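PDB 5E7T: minor structural protein 4 from Lactococcus phage Tuc2009, which is probably a building block of the phage baseplate, its immunoglobulin-like domain packing against copies of itself and other baseplate proteins. Local coordinates for residues 2-16 and 54-68. Numbering follows the deposited sequence.
Sequences SGFNVVIEHDSEYQP and YIRNKINVELPSVYA
F4, V6 and I8 pair with L63, V61 and I59 as the hydrogen-bonded pairs of an antiparallel sheet, and in each pair both backbone N-H groups and both carbonyls are used, six bonds in all. A seventh, from H10 N to N57 O (2.8 Å), carries the pairing into the type II turn from I55 to K58. The carbonyls of V61, I59 and N57 also receive CA-H contacts from N5, V7 and E9.

Within the turn, R56 grips E13 side-on in a salt bridge. R56 NE donates to E13 OE1 (2.8 Å) on its syn lone pair and R56 NH2 to E13 OE2 (3.0 Å), the guanidinium and carboxylate planes 32° apart. The R56 chain is extended from CG to NE, whereas E13 folds back at its second torsion (chi2 -62°) to present both oxygens. Nearby, CB of Q15 sits over the centre of the Y54 ring, 3.7 Å from its centroid, while Y54 OH donates to P16 O (2.7 Å) from above the carbonyl plane. A water donates to Q15 O and, weakly, to Y54 OH.

N57 CA covers one face of the H10 ring and P16 CG the other. At the far end A68 CA lies over the F4 ring, 3.6 Å from its centroid, and L63 CD1 touches F4 CD2. S2 OG donates to E62 OE1 at 3.1 Å, from above the carboxylate plane. E9 and K58 run side by side, and each bonds to the Y102 hydroxyl; K58 has its stronger partner in D273 of a minor structural protein 5 chain.

In the antiparallel sheet, strand 4-10 runs between 58-63 and 98-103, V6 and I8 resting on F91 of strand 87-94; strand 45-55 flanks 58-63 and, through Y54, continues the sheet into a second subunit.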
loop_
_atom_site.group_PDB
_atom_site.type_symbol
_atom_site.label_atom_id
_atom_site.label_comp_id
_atom_site.label_asym_id
_atom_site.label_seq_id
_atom_site.Cartn_x
_atom_site.Cartn_y
_atom_site.Cartn_z
ATOM N N SER A 2 1.948 -47.285 -9.757
ATOM C CA SER A 2 1.031 -46.185 -10.127
ATOM C C SER A 2 1.750 -45.166 -11.037
ATOM O O SER A 2 1.146 -44.601 -11.962
ATOM C CB SER A 2 0.517 -45.484 -8.868
ATOM O OG SER A 2 1.580 -45.107 -8.001
ATOM N N GLY A 3 3.040 -44.980 -10.762
ATOM C CA GLY A 3 3.915 -44.100 -11.504
ATOM C C GLY A 3 5.269 -43.992 -10.849
ATOM O O GLY A 3 5.746 -44.911 -10.170
ATOM N N PHE A 4 5.881 -42.848 -11.084
ATOM C CA PHE A 4 7.176 -42.426 -10.606
ATOM C C PHE A 4 6.810 -41.388 -9.581
ATOM O O PHE A 4 6.038 -40.479 -9.880
ATOM C CB PHE A 4 7.974 -41.835 -11.793
ATOM C CG PHE A 4 9.192 -41.003 -11.493
ATOM C CD1 PHE A 4 10.247 -41.525 -10.756
ATOM C CD2 PHE A 4 9.324 -39.729 -12.018
ATOM C CE1 PHE A 4 11.382 -40.754 -10.486
ATOM C CE2 PHE A 4 10.468 -38.964 -11.763
ATOM C CZ PHE A 4 11.487 -39.481 -10.998
ATOM N N ASN A 5 7.254 -41.578 -8.346
ATOM C CA ASN A 5 6.875 -40.710 -7.252
ATOM C C ASN A 5 8.057 -40.026 -6.631
ATOM O O ASN A 5 9.015 -40.695 -6.215
ATOM C CB ASN A 5 6.131 -41.526 -6.205
ATOM C CG ASN A 5 4.766 -41.967 -6.659
ATOM O OD1 ASN A 5 3.794 -41.226 -6.549
ATOM N ND2 ASN A 5 4.652 -43.178 -7.183
ATOM N N VAL A 6 7.984 -38.684 -6.548
ATOM C CA VAL A 6 9.018 -37.883 -5.890
ATOM C C VAL A 6 8.416 -37.285 -4.626
ATOM O O VAL A 6 7.394 -36.603 -4.701
ATOM C CB VAL A 6 9.700 -36.818 -6.797
ATOM C CG1 VAL A 6 10.664 -35.950 -5.993
ATOM C CG2 VAL A 6 10.430 -37.471 -7.958
ATOM N N VAL A 7 9.044 -37.551 -3.478
ATOM C CA VAL A 7 8.620 -37.060 -2.171
ATOM C C VAL A 7 9.301 -35.734 -1.834
ATOM O O VAL A 7 10.528 -35.638 -1.892
ATOM C CB VAL A 7 8.893 -38.106 -1.068
ATOM C CG1 VAL A 7 8.571 -37.539 0.304
ATOM C CG2 VAL A 7 8.093 -39.377 -1.311
ATOM N N ILE A 8 8.510 -34.730 -1.434
ATOM C CA ILE A 8 9.006 -33.425 -1.013
ATOM C C ILE A 8 8.505 -33.167 0.390
ATOM O O ILE A 8 7.297 -33.012 0.606
ATOM C CB ILE A 8 8.653 -32.276 -1.982
ATOM C CG1 ILE A 8 9.299 -32.495 -3.344
ATOM C CG2 ILE A 8 9.094 -30.937 -1.394
ATOM C CD1 ILE A 8 8.668 -31.734 -4.414
ATOM N N GLU A 9 9.450 -33.145 1.341
ATOM C CA GLU A 9 9.252 -32.878 2.755
ATOM C C GLU A 9 9.423 -31.396 2.981
ATOM O O GLU A 9 10.420 -30.830 2.537
ATOM C CB GLU A 9 10.282 -33.655 3.572
ATOM C CG GLU A 9 9.946 -35.123 3.752
ATOM C CD GLU A 9 10.959 -35.918 4.550
ATOM O OE1 GLU A 9 11.742 -35.314 5.326
ATOM O OE2 GLU A 9 10.956 -37.162 4.399
ATOM N N HIS A 10 8.471 -30.760 3.665
ATOM C CA HIS A 10 8.502 -29.314 3.907
ATOM C C HIS A 10 8.162 -28.898 5.354
ATOM O O HIS A 10 7.882 -29.747 6.205
ATOM C CB HIS A 10 7.568 -28.616 2.915
ATOM C CG HIS A 10 6.144 -29.049 3.079
ATOM N ND1 HIS A 10 5.679 -30.225 2.527
ATOM C CD2 HIS A 10 5.153 -28.477 3.785
ATOM C CE1 HIS A 10 4.424 -30.325 2.912
ATOM N NE2 HIS A 10 4.070 -29.303 3.682
ATOM N N ASP A 11 8.158 -27.580 5.611
ATOM C CA ASP A 11 7.885 -27.007 6.928
ATOM C C ASP A 11 6.470 -26.446 7.127
ATOM O O ASP A 11 6.213 -25.897 8.196
ATOM C CB ASP A 11 8.926 -25.930 7.258
ATOM C CG ASP A 11 8.970 -24.734 6.329
ATOM O OD1 ASP A 11 8.307 -24.778 5.267
ATOM O OD2 ASP A 11 9.708 -23.769 6.640
ATOM N N SER A 12 5.560 -26.564 6.130
ATOM C CA SER A 12 4.186 -26.067 6.237
ATOM C C SER A 12 3.270 -27.079 6.888
ATOM O O SER A 12 3.398 -28.305 6.706
ATOM C CB SER A 12 3.629 -25.659 4.872
ATOM O OG SER A 12 2.261 -25.277 4.914
ATOM N N GLU A 13 2.287 -26.562 7.613
ATOM C CA GLU A 13 1.326 -27.463 8.229
ATOM C C GLU A 13 0.183 -27.678 7.272
ATOM O O GLU A 13 -0.837 -28.235 7.644
ATOM C CB GLU A 13 0.841 -26.903 9.562
ATOM C CG GLU A 13 1.855 -27.055 10.676
ATOM C CD GLU A 13 2.254 -28.468 11.044
ATOM O OE1 GLU A 13 1.402 -29.388 10.981
ATOM O OE2 GLU A 13 3.427 -28.639 11.448
ATOM N N TYR A 14 0.359 -27.238 6.025
ATOM C CA TYR A 14 -0.678 -27.282 5.012
ATOM C C TYR A 14 -0.247 -28.084 3.737
ATOM O O TYR A 14 0.573 -29.014 3.826
ATOM C CB TYR A 14 -1.156 -25.842 4.729
ATOM C CG TYR A 14 -1.769 -25.156 5.941
ATOM C CD1 TYR A 14 -3.128 -25.276 6.228
ATOM C CD2 TYR A 14 -0.993 -24.380 6.798
ATOM C CE1 TYR A 14 -3.694 -24.655 7.344
ATOM C CE2 TYR A 14 -1.553 -23.749 7.911
ATOM C CZ TYR A 14 -2.899 -23.898 8.183
ATOM O OH TYR A 14 -3.438 -23.290 9.287
ATOM N N GLN A 15 -0.847 -27.760 2.587
ATOM C CA GLN A 15 -0.686 -28.450 1.324
ATOM C C GLN A 15 -0.032 -27.564 0.246
ATOM O O GLN A 15 -0.753 -27.112 -0.653
ATOM C CB GLN A 15 -2.065 -28.914 0.849
ATOM C CG GLN A 15 -2.688 -30.012 1.682
ATOM C CD GLN A 15 -3.327 -29.523 2.948
ATOM O OE1 GLN A 15 -4.116 -28.560 2.959
ATOM N NE2 GLN A 15 -2.966 -30.189 4.046
ATOM N N PRO A 16 1.328 -27.376 0.264
ATOM C CA PRO A 16 1.980 -26.498 -0.726
ATOM C C PRO A 16 1.847 -26.965 -2.151
ATOM O O PRO A 16 1.871 -28.153 -2.413
ATOM C CB PRO A 16 3.451 -26.505 -0.297
ATOM C CG PRO A 16 3.421 -26.818 1.105
ATOM C CD PRO A 16 2.313 -27.837 1.249
ATOM N N TYR A 54 -1.058 -35.257 -0.247
ATOM C CA TYR A 54 -0.414 -34.714 0.936
ATOM C C TYR A 54 -0.709 -35.390 2.228
ATOM O O TYR A 54 -1.850 -35.766 2.496
ATOM C CB TYR A 54 -0.885 -33.257 1.123
ATOM C CG TYR A 54 -0.666 -32.343 -0.062
ATOM C CD1 TYR A 54 0.508 -31.613 -0.196
ATOM C CD2 TYR A 54 -1.634 -32.204 -1.047
ATOM C CE1 TYR A 54 0.724 -30.778 -1.291
ATOM C CE2 TYR A 54 -1.416 -31.399 -2.164
ATOM C CZ TYR A 54 -0.234 -30.686 -2.277
ATOM O OH TYR A 54 -0.023 -29.846 -3.328
ATOM N N ILE A 55 0.320 -35.450 3.081
ATOM C CA ILE A 55 0.279 -35.820 4.503
ATOM C C ILE A 55 1.077 -34.718 5.227
ATOM O O ILE A 55 1.817 -33.971 4.568
ATOM C CB ILE A 55 0.724 -37.257 4.895
ATOM C CG1 ILE A 55 2.233 -37.471 4.677
ATOM C CG2 ILE A 55 -0.131 -38.299 4.210
ATOM C CD1 ILE A 55 2.740 -38.743 5.120
ATOM N N ARG A 56 0.945 -34.612 6.548
ATOM C CA ARG A 56 1.643 -33.562 7.278
ATOM C C ARG A 56 3.117 -33.505 6.923
ATOM O O ARG A 56 3.815 -34.493 7.081
ATOM C CB ARG A 56 1.416 -33.697 8.794
ATOM C CG ARG A 56 2.212 -32.717 9.625
ATOM C CD ARG A 56 1.974 -32.868 11.093
ATOM N NE ARG A 56 2.605 -31.763 11.809
ATOM C CZ ARG A 56 3.527 -31.903 12.753
ATOM N NH1 ARG A 56 3.926 -33.112 13.125
ATOM N NH2 ARG A 56 4.046 -30.836 13.344
ATOM N N ASN A 57 3.568 -32.378 6.396
ATOM C CA ASN A 57 4.966 -32.153 6.054
ATOM C C ASN A 57 5.506 -32.945 4.862
ATOM O O ASN A 57 6.672 -32.748 4.542
ATOM C CB ASN A 57 5.875 -32.392 7.274
ATOM C CG ASN A 57 5.584 -31.568 8.501
ATOM O OD1 ASN A 57 5.262 -30.381 8.427
ATOM N ND2 ASN A 57 5.800 -32.165 9.667
ATOM N N LYS A 58 4.710 -33.816 4.201
ATOM C CA LYS A 58 5.182 -34.607 3.050
ATOM C C LYS A 58 4.227 -34.572 1.855
ATOM O O LYS A 58 3.113 -35.131 1.916
ATOM C CB LYS A 58 5.439 -36.084 3.431
ATOM C CG LYS A 58 6.437 -36.324 4.529
ATOM C CD LYS A 58 6.669 -37.800 4.791
ATOM C CE LYS A 58 7.590 -38.432 3.786
ATOM N NZ LYS A 58 7.792 -39.879 4.051
ATOM N N ILE A 59 4.707 -33.970 0.737
ATOM C CA ILE A 59 4.032 -33.866 -0.582
ATOM C C ILE A 59 4.524 -35.055 -1.396
ATOM O O ILE A 59 5.719 -35.336 -1.390
ATOM C CB ILE A 59 4.392 -32.537 -1.344
ATOM C CG1 ILE A 59 4.197 -31.274 -0.468
ATOM C CG2 ILE A 59 3.640 -32.423 -2.688
ATOM C CD1 ILE A 59 4.630 -29.960 -1.107
ATOM N N ASN A 60 3.630 -35.743 -2.098
ATOM C CA ASN A 60 4.032 -36.844 -2.957
ATOM C C ASN A 60 3.657 -36.409 -4.351
ATOM O O ASN A 60 2.461 -36.228 -4.655
ATOM C CB ASN A 60 3.362 -38.149 -2.564
ATOM C CG ASN A 60 3.513 -39.222 -3.601
ATOM O OD1 ASN A 60 2.780 -39.277 -4.587
ATOM N ND2 ASN A 60 4.465 -40.097 -3.408
ATOM N N VAL A 61 4.688 -36.203 -5.191
ATOM C CA VAL A 61 4.533 -35.749 -6.563
ATOM C C VAL A 61 4.536 -36.962 -7.485
ATOM O O VAL A 61 5.589 -37.549 -7.723
ATOM C CB VAL A 61 5.625 -34.717 -6.923
ATOM C CG1 VAL A 61 5.366 -34.105 -8.292
ATOM C CG2 VAL A 61 5.741 -33.630 -5.860
ATOM N N GLU A 62 3.350 -37.379 -7.944
ATOM C CA GLU A 62 3.211 -38.514 -8.856
ATOM C C GLU A 62 3.240 -38.036 -10.280
ATOM O O GLU A 62 2.357 -37.281 -10.731
ATOM C CB GLU A 62 1.935 -39.317 -8.603
ATOM C CG GLU A 62 1.824 -40.533 -9.503
ATOM C CD GLU A 62 0.685 -41.473 -9.182
ATOM O OE1 GLU A 62 0.753 -42.164 -8.140
ATOM O OE2 GLU A 62 -0.263 -41.548 -9.995
ATOM N N LEU A 63 4.257 -38.511 -10.998
ATOM C CA LEU A 63 4.492 -38.213 -12.404
ATOM C C LEU A 63 4.285 -39.473 -13.243
ATOM O O LEU A 63 4.496 -40.580 -12.730
ATOM C CB LEU A 63 5.937 -37.725 -12.581
ATOM C CG LEU A 63 6.265 -36.402 -11.942
ATOM C CD1 LEU A 63 7.727 -36.327 -11.627
ATOM C CD2 LEU A 63 5.736 -35.208 -12.783
ATOM N N PRO A 64 3.931 -39.349 -14.542
ATOM C CA PRO A 64 3.806 -40.556 -15.374
ATOM C C PRO A 64 5.113 -41.360 -15.388
ATOM O O PRO A 64 6.207 -40.771 -15.414
ATOM C CB PRO A 64 3.449 -39.995 -16.755
ATOM C CG PRO A 64 2.823 -38.659 -16.473
ATOM C CD PRO A 64 3.637 -38.130 -15.329
ATOM N N SER A 65 4.977 -42.712 -15.306
ATOM C CA SER A 65 6.057 -43.703 -15.270
ATOM C C SER A 65 7.129 -43.499 -16.350
ATOM O O SER A 65 8.293 -43.830 -16.134
ATOM C CB SER A 65 5.477 -45.111 -15.354
ATOM O OG SER A 65 5.072 -45.597 -14.084
ATOM N N VAL A 66 6.732 -42.939 -17.499
ATOM C CA VAL A 66 7.602 -42.644 -18.633
ATOM C C VAL A 66 8.709 -41.608 -18.256
ATOM O O VAL A 66 9.812 -41.688 -18.802
ATOM C CB VAL A 66 6.760 -42.256 -19.887
ATOM C CG1 VAL A 66 5.708 -41.186 -19.582
ATOM C CG2 VAL A 66 7.631 -41.866 -21.076
ATOM N N TYR A 67 8.445 -40.700 -17.293
ATOM C CA TYR A 67 9.436 -39.709 -16.858
ATOM C C TYR A 67 10.456 -40.235 -15.864
ATOM O O TYR A 67 11.466 -39.579 -15.637
ATOM C CB TYR A 67 8.766 -38.445 -16.310
ATOM C CG TYR A 67 7.879 -37.776 -17.328
ATOM C CD1 TYR A 67 8.416 -37.149 -18.448
ATOM C CD2 TYR A 67 6.496 -37.789 -17.187
ATOM C CE1 TYR A 67 7.598 -36.580 -19.422
ATOM C CE2 TYR A 67 5.667 -37.201 -18.142
ATOM C CZ TYR A 67 6.221 -36.606 -19.264
ATOM O OH TYR A 67 5.396 -36.031 -20.205
ATOM N N ALA A 68 10.210 -41.410 -15.291
ATOM C CA ALA A 68 11.074 -42.037 -14.297
ATOM C C ALA A 68 12.547 -41.975 -14.614
ATOM O O ALA A 68 12.997 -42.492 -15.636
ATOM C CB ALA A 68 10.650 -43.470 -14.051
HETATM O O HOH W 1 -2.280 -27.312 -2.906
#